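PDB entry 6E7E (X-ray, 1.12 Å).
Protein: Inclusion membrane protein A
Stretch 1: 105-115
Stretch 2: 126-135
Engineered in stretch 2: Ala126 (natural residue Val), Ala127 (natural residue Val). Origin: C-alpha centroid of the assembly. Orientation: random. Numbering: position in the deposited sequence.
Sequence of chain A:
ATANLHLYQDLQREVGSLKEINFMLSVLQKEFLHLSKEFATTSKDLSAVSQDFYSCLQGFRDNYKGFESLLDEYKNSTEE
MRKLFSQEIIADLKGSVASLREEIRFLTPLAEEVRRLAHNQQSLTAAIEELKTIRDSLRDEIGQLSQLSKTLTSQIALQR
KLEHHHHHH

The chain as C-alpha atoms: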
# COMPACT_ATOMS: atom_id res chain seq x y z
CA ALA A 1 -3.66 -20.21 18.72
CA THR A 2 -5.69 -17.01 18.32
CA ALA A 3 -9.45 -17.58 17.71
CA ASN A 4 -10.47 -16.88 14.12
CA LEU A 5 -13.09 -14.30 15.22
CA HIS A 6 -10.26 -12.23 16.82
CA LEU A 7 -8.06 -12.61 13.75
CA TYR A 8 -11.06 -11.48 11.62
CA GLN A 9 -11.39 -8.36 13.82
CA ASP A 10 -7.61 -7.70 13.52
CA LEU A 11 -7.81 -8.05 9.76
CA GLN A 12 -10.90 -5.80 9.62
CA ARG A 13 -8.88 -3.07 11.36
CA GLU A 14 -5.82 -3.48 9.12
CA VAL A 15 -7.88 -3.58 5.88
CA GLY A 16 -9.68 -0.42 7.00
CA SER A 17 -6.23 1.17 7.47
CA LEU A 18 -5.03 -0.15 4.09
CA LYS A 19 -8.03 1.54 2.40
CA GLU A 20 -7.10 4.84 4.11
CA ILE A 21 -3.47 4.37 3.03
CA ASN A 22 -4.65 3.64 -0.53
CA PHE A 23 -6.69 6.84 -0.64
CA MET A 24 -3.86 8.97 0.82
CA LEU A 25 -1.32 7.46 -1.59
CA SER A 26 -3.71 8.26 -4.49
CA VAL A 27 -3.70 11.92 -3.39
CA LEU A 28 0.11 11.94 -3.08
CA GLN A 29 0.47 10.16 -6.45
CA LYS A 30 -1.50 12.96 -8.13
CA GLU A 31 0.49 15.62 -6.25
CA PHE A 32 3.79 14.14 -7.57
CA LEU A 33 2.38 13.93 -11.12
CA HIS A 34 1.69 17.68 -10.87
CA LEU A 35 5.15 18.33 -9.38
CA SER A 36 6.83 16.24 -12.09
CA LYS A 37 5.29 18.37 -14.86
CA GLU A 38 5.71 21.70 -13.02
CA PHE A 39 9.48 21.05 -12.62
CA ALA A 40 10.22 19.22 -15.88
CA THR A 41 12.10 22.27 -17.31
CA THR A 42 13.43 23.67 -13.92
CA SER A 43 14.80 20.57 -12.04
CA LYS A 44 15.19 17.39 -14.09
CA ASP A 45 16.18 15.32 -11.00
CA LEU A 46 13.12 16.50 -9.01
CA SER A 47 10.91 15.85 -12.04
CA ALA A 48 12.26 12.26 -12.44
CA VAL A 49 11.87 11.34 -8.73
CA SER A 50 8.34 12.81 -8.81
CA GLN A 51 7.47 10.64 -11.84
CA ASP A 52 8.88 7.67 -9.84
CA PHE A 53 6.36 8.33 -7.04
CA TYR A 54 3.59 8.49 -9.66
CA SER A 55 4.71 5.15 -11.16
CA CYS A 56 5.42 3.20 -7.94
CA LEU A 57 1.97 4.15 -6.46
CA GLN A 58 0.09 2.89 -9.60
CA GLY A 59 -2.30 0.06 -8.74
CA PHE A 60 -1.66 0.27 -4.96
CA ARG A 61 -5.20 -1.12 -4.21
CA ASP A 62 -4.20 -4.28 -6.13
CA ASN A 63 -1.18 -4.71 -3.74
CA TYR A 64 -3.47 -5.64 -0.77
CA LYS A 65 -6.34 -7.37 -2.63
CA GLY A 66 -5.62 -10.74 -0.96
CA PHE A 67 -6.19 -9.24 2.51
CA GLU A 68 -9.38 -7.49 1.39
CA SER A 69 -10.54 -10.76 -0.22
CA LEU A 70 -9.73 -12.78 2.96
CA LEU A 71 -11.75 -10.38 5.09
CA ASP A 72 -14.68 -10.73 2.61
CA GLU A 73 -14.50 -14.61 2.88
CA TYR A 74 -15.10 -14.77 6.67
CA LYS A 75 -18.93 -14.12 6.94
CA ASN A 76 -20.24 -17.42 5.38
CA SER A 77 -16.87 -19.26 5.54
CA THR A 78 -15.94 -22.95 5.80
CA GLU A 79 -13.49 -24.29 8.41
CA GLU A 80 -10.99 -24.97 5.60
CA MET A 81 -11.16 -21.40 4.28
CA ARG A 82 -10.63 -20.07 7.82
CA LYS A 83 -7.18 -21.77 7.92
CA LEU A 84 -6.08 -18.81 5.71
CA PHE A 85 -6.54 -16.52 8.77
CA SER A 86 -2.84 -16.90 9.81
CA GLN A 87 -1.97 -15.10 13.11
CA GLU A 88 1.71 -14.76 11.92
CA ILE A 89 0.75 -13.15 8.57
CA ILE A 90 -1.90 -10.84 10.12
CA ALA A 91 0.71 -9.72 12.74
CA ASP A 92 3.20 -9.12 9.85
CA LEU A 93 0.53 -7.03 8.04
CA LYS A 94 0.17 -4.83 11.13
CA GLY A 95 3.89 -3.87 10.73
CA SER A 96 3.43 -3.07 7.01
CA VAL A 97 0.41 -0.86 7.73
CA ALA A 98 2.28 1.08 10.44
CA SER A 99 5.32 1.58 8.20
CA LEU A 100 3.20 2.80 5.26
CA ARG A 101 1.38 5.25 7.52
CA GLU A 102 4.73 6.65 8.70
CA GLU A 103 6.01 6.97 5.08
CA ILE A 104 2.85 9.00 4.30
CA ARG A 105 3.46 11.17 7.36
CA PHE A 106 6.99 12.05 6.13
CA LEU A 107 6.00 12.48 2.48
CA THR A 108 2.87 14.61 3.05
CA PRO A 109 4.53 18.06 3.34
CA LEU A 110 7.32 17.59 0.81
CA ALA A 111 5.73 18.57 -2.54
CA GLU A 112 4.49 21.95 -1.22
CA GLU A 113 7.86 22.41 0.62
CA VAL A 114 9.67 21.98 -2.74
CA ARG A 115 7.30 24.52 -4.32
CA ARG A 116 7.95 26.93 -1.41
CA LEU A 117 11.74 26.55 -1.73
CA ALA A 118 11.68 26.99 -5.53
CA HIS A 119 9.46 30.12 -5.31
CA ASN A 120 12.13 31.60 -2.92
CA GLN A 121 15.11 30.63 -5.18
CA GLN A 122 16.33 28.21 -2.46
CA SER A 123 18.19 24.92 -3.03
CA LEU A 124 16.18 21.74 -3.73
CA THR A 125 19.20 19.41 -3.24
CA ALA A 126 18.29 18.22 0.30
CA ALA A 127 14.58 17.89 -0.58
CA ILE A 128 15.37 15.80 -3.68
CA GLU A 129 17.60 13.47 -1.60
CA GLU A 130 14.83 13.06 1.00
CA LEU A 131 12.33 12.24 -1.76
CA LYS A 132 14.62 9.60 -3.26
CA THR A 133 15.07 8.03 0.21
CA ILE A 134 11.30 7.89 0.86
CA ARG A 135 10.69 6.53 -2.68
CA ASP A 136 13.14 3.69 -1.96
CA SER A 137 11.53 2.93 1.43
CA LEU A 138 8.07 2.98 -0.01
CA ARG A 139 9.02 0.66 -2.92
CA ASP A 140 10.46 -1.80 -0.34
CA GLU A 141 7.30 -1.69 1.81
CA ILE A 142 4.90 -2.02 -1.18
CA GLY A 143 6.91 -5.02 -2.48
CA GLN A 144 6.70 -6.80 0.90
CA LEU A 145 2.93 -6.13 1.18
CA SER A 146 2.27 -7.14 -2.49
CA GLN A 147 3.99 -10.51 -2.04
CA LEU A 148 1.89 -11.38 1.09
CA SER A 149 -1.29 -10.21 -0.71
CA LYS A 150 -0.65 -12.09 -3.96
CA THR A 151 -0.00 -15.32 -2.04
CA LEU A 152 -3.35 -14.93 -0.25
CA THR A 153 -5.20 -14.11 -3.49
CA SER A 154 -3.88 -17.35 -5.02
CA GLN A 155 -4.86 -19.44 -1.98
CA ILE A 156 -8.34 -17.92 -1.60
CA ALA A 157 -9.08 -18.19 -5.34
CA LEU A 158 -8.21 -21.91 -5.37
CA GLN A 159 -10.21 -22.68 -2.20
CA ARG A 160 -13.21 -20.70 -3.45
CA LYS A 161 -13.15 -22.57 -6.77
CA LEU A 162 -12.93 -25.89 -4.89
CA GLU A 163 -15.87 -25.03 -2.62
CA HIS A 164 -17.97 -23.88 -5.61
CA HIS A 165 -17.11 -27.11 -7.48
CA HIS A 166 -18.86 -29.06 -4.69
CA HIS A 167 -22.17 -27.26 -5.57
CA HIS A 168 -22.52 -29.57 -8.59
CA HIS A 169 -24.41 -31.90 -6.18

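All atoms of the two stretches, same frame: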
# COMPACT_ATOMS: atom_id res chain seq x y z
N ARG A 105 3.25 10.03 6.46
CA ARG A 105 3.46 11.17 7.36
C ARG A 105 4.66 11.97 6.88
O ARG A 105 4.62 13.22 6.86
CB ARG A 105 3.61 10.69 8.80
CG ARG A 105 3.55 11.82 9.80
CD ARG A 105 3.47 11.36 11.23
NE ARG A 105 4.68 10.65 11.65
CZ ARG A 105 5.79 11.21 12.12
NH1 ARG A 105 5.90 12.52 12.24
NH2 ARG A 105 6.81 10.44 12.48
N PHE A 106 5.77 11.33 6.56
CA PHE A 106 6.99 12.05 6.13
C PHE A 106 6.81 12.68 4.76
O PHE A 106 7.36 13.74 4.47
CB PHE A 106 8.18 11.11 5.93
CG PHE A 106 8.52 10.20 7.08
CD1 PHE A 106 8.40 10.64 8.39
CD2 PHE A 106 9.00 8.91 6.86
CE1 PHE A 106 8.74 9.82 9.46
CE2 PHE A 106 9.33 8.08 7.93
CZ PHE A 106 9.20 8.54 9.23
N LEU A 107 6.10 12.01 3.87
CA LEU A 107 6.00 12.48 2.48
C LEU A 107 5.02 13.64 2.38
O LEU A 107 5.18 14.45 1.47
CB LEU A 107 5.54 11.31 1.63
CG LEU A 107 5.53 11.53 0.12
CD1 LEU A 107 6.91 11.93 -0.40
CD2 LEU A 107 5.08 10.25 -0.56
N THR A 108 4.01 13.69 3.24
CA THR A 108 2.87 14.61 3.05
C THR A 108 3.30 16.06 2.81
O THR A 108 2.77 16.67 1.89
CB THR A 108 1.91 14.48 4.22
OG1 THR A 108 1.25 13.22 4.15
CG2 THR A 108 0.82 15.52 4.19
N PRO A 109 4.23 16.65 3.57
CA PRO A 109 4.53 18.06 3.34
C PRO A 109 5.50 18.33 2.19
O PRO A 109 5.76 19.49 1.90
CB PRO A 109 5.18 18.52 4.64
CG PRO A 109 5.50 17.32 5.43
CD PRO A 109 4.85 16.12 4.78
N LEU A 110 6.11 17.32 1.62
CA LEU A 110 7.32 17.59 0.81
C LEU A 110 7.05 18.23 -0.55
O LEU A 110 7.85 19.07 -0.95
CB LEU A 110 8.12 16.30 0.67
CG LEU A 110 8.66 15.77 2.01
CD1 LEU A 110 9.51 14.54 1.73
CD2 LEU A 110 9.41 16.79 2.86
N ALA A 111 5.97 17.94 -1.24
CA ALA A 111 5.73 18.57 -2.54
C ALA A 111 5.55 20.08 -2.34
O ALA A 111 6.11 20.89 -3.09
CB ALA A 111 4.53 17.97 -3.23
N GLU A 112 4.66 20.50 -1.47
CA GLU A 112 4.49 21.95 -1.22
C GLU A 112 5.76 22.51 -0.58
O GLU A 112 6.09 23.67 -0.85
CB GLU A 112 3.27 22.22 -0.34
CG GLU A 112 1.94 21.84 -0.98
CD GLU A 112 1.56 22.77 -2.11
OE1 GLU A 112 1.77 23.99 -1.98
OE2 GLU A 112 1.04 22.27 -3.14
N GLU A 113 6.58 21.85 0.15
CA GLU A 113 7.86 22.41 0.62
C GLU A 113 8.78 22.66 -0.57
O GLU A 113 9.44 23.71 -0.61
CB GLU A 113 8.49 21.56 1.70
CG GLU A 113 9.81 22.12 2.20
CD GLU A 113 9.80 23.48 2.88
OE1 GLU A 113 8.71 24.05 3.09
OE2 GLU A 113 10.91 23.95 3.22
N VAL A 114 8.87 21.75 -1.53
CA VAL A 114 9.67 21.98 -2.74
C VAL A 114 9.16 23.22 -3.46
O VAL A 114 9.97 24.04 -3.91
CB VAL A 114 9.59 20.76 -3.66
CG1 VAL A 114 9.99 21.08 -5.07
CG2 VAL A 114 10.41 19.63 -3.09
N ARG A 115 7.85 23.33 -3.62
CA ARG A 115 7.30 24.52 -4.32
C ARG A 115 7.68 25.81 -3.58
O ARG A 115 8.08 26.78 -4.23
CB ARG A 115 5.79 24.42 -4.52
CG ARG A 115 5.39 23.30 -5.46
CD ARG A 115 3.88 23.31 -5.50
NE ARG A 115 3.38 22.27 -6.37
CZ ARG A 115 2.58 21.29 -6.01
NH1 ARG A 115 2.16 21.17 -4.76
NH2 ARG A 115 2.25 20.38 -6.91
N ALA A 126 18.63 19.02 -0.89
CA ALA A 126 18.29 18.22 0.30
C ALA A 126 16.90 17.62 0.12
O ALA A 126 16.68 16.44 0.49
CB ALA A 126 18.35 19.04 1.55
N ALA A 127 15.96 18.38 -0.41
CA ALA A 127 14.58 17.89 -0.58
C ALA A 127 14.57 16.73 -1.58
O ALA A 127 13.83 15.75 -1.36
CB ALA A 127 13.65 19.00 -1.02
N ILE A 128 15.32 16.86 -2.65
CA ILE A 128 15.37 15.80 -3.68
C ILE A 128 15.93 14.52 -3.05
O ILE A 128 15.41 13.43 -3.29
CB ILE A 128 16.15 16.26 -4.91
CG1 ILE A 128 15.39 17.36 -5.65
CG2 ILE A 128 16.49 15.09 -5.82
CD1 ILE A 128 16.24 18.12 -6.63
N GLU A 129 16.98 14.64 -2.25
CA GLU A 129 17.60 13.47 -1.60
C GLU A 129 16.59 12.82 -0.64
O GLU A 129 16.52 11.58 -0.61
CB GLU A 129 18.86 13.92 -0.87
CG GLU A 129 19.46 12.83 -0.03
CD GLU A 129 19.82 11.60 -0.82
OE1 GLU A 129 19.93 11.70 -2.07
OE2 GLU A 129 19.99 10.56 -0.18
N GLU A 130 15.84 13.62 0.10
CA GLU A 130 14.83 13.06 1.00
C GLU A 130 13.77 12.31 0.19
O GLU A 130 13.34 11.21 0.60
CB GLU A 130 14.21 14.17 1.83
CG GLU A 130 13.23 13.63 2.84
CD GLU A 130 12.68 14.65 3.81
OE1 GLU A 130 12.85 15.85 3.55
OE2 GLU A 130 12.10 14.25 4.83
N LEU A 131 13.34 12.87 -0.91
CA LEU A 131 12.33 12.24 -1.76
C LEU A 131 12.84 10.91 -2.29
O LEU A 131 12.09 9.93 -2.31
CB LEU A 131 11.91 13.17 -2.89
CG LEU A 131 11.00 14.31 -2.45
CD1 LEU A 131 10.89 15.33 -3.57
CD2 LEU A 131 9.63 13.79 -2.06
N LYS A 132 14.08 10.86 -2.74
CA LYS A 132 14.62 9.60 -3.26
C LYS A 132 14.66 8.55 -2.15
O LYS A 132 14.38 7.35 -2.40
CB LYS A 132 16.02 9.78 -3.81
CG LYS A 132 16.10 10.55 -5.11
CD LYS A 132 17.52 10.80 -5.50
CE LYS A 132 17.64 11.63 -6.76
NZ LYS A 132 19.04 12.10 -6.94
N THR A 133 14.98 8.97 -0.93
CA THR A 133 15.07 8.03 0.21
C THR A 133 13.67 7.49 0.53
O THR A 133 13.53 6.26 0.77
CB THR A 133 15.74 8.75 1.38
OG1 THR A 133 17.03 9.23 0.98
CG2 THR A 133 15.89 7.86 2.59
N ILE A 134 12.68 8.34 0.59
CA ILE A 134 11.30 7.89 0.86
C ILE A 134 10.81 7.01 -0.29
O ILE A 134 10.16 5.99 -0.03
CB ILE A 134 10.36 9.08 1.09
CG1 ILE A 134 10.78 9.82 2.36
CG2 ILE A 134 8.92 8.61 1.15
CD1 ILE A 134 10.16 11.18 2.46
N ARG A 135 11.07 7.38 -1.54
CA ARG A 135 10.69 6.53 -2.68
C ARG A 135 11.25 5.13 -2.48
O ARG A 135 10.51 4.14 -2.66
CB ARG A 135 11.23 7.15 -3.95
CG ARG A 135 11.10 6.28 -5.20
CD ARG A 135 12.14 6.66 -6.25
NE ARG A 135 13.51 6.39 -5.84
CZ ARG A 135 14.61 6.93 -6.36
NH1 ARG A 135 14.54 7.69 -7.45
NH2 ARG A 135 15.79 6.69 -5.82

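Residues 126-135 form an unbroken piece of a longer helix, whereas stretch 1 is helical at both ends and interrupted around Thr108 and Pro109. Leu110 N still reaches Leu107 O (3.0 Å), and the regular pattern resumes with Glu113 N to Pro109 O (3.1 Å) and Val114 N to Leu110 O (2.9 Å). Pro109, which has no amide hydrogen to donate, sits at this break on the side remote from stretch 2. The helix 110-115 runs nearly antiparallel to 126-135, at 162° between their directions, and the axes approach to 10.6 Å. The register is set by Leu107 opposite Ile134 (CA to CA 7.2 Å) and Val114 opposite Ala127 (CA to CA 6.7 Å).

No hydrogen bond or salt bridge crosses between the stretches; apolar packing holds them, burying 374 Å² in total. Leu107, Leu110 and Val114 supply most of the surface from stretch 1, facing Ala127, Leu131 and Ile134, spaced three and four residues apart so that they recur on one side of the helix. Ile134 gives up the largest area. Its chi1 m, chi2 t rotamer brings CD1 to 3.5 Å from Leu110 CD1 and 4.0 Å from Phe106 CB, while its CG2 lies 4.2 Å from Leu107 CD1. Phe106 thus contributes the base of its side chain; the ring leads away from stretch 2.

Leu131 leaves its backbone sideways, but its end turns inward and its two methyls divide the contacts: CD2 lies 3.7 Å from Leu107 CD1 and 3.9 Å from Leu110 CD1, and CD1 lies 4.4 Å from Val114 CG2. Leu107 is likewise sideways at CB, and its t, p rotamer carries CD1 into the contact. Branched, flexible leucines suit these places because their ends can reach where the CA-to-CB bond does not point. At the other end, the compact Val114 places CG2 3.9 Å from CB of Ala127, an engineered residue (Val in the natural sequence).

Glu130 borders the apolar patch. Its extended side chain covers part of Leu110, with OE1 3.6 Å from Leu110 CD2, a contact of proximity alone, while the carboxylate stays at the partly exposed margin. The polar residues Arg105, Thr108, Glu112, Glu129, Lys132 and Thr133 lie out of reach of the opposing stretch. Thr133 instead satisfies its hydroxyl on its own helix, donating from OG1 to Glu129 O (2.9 Å).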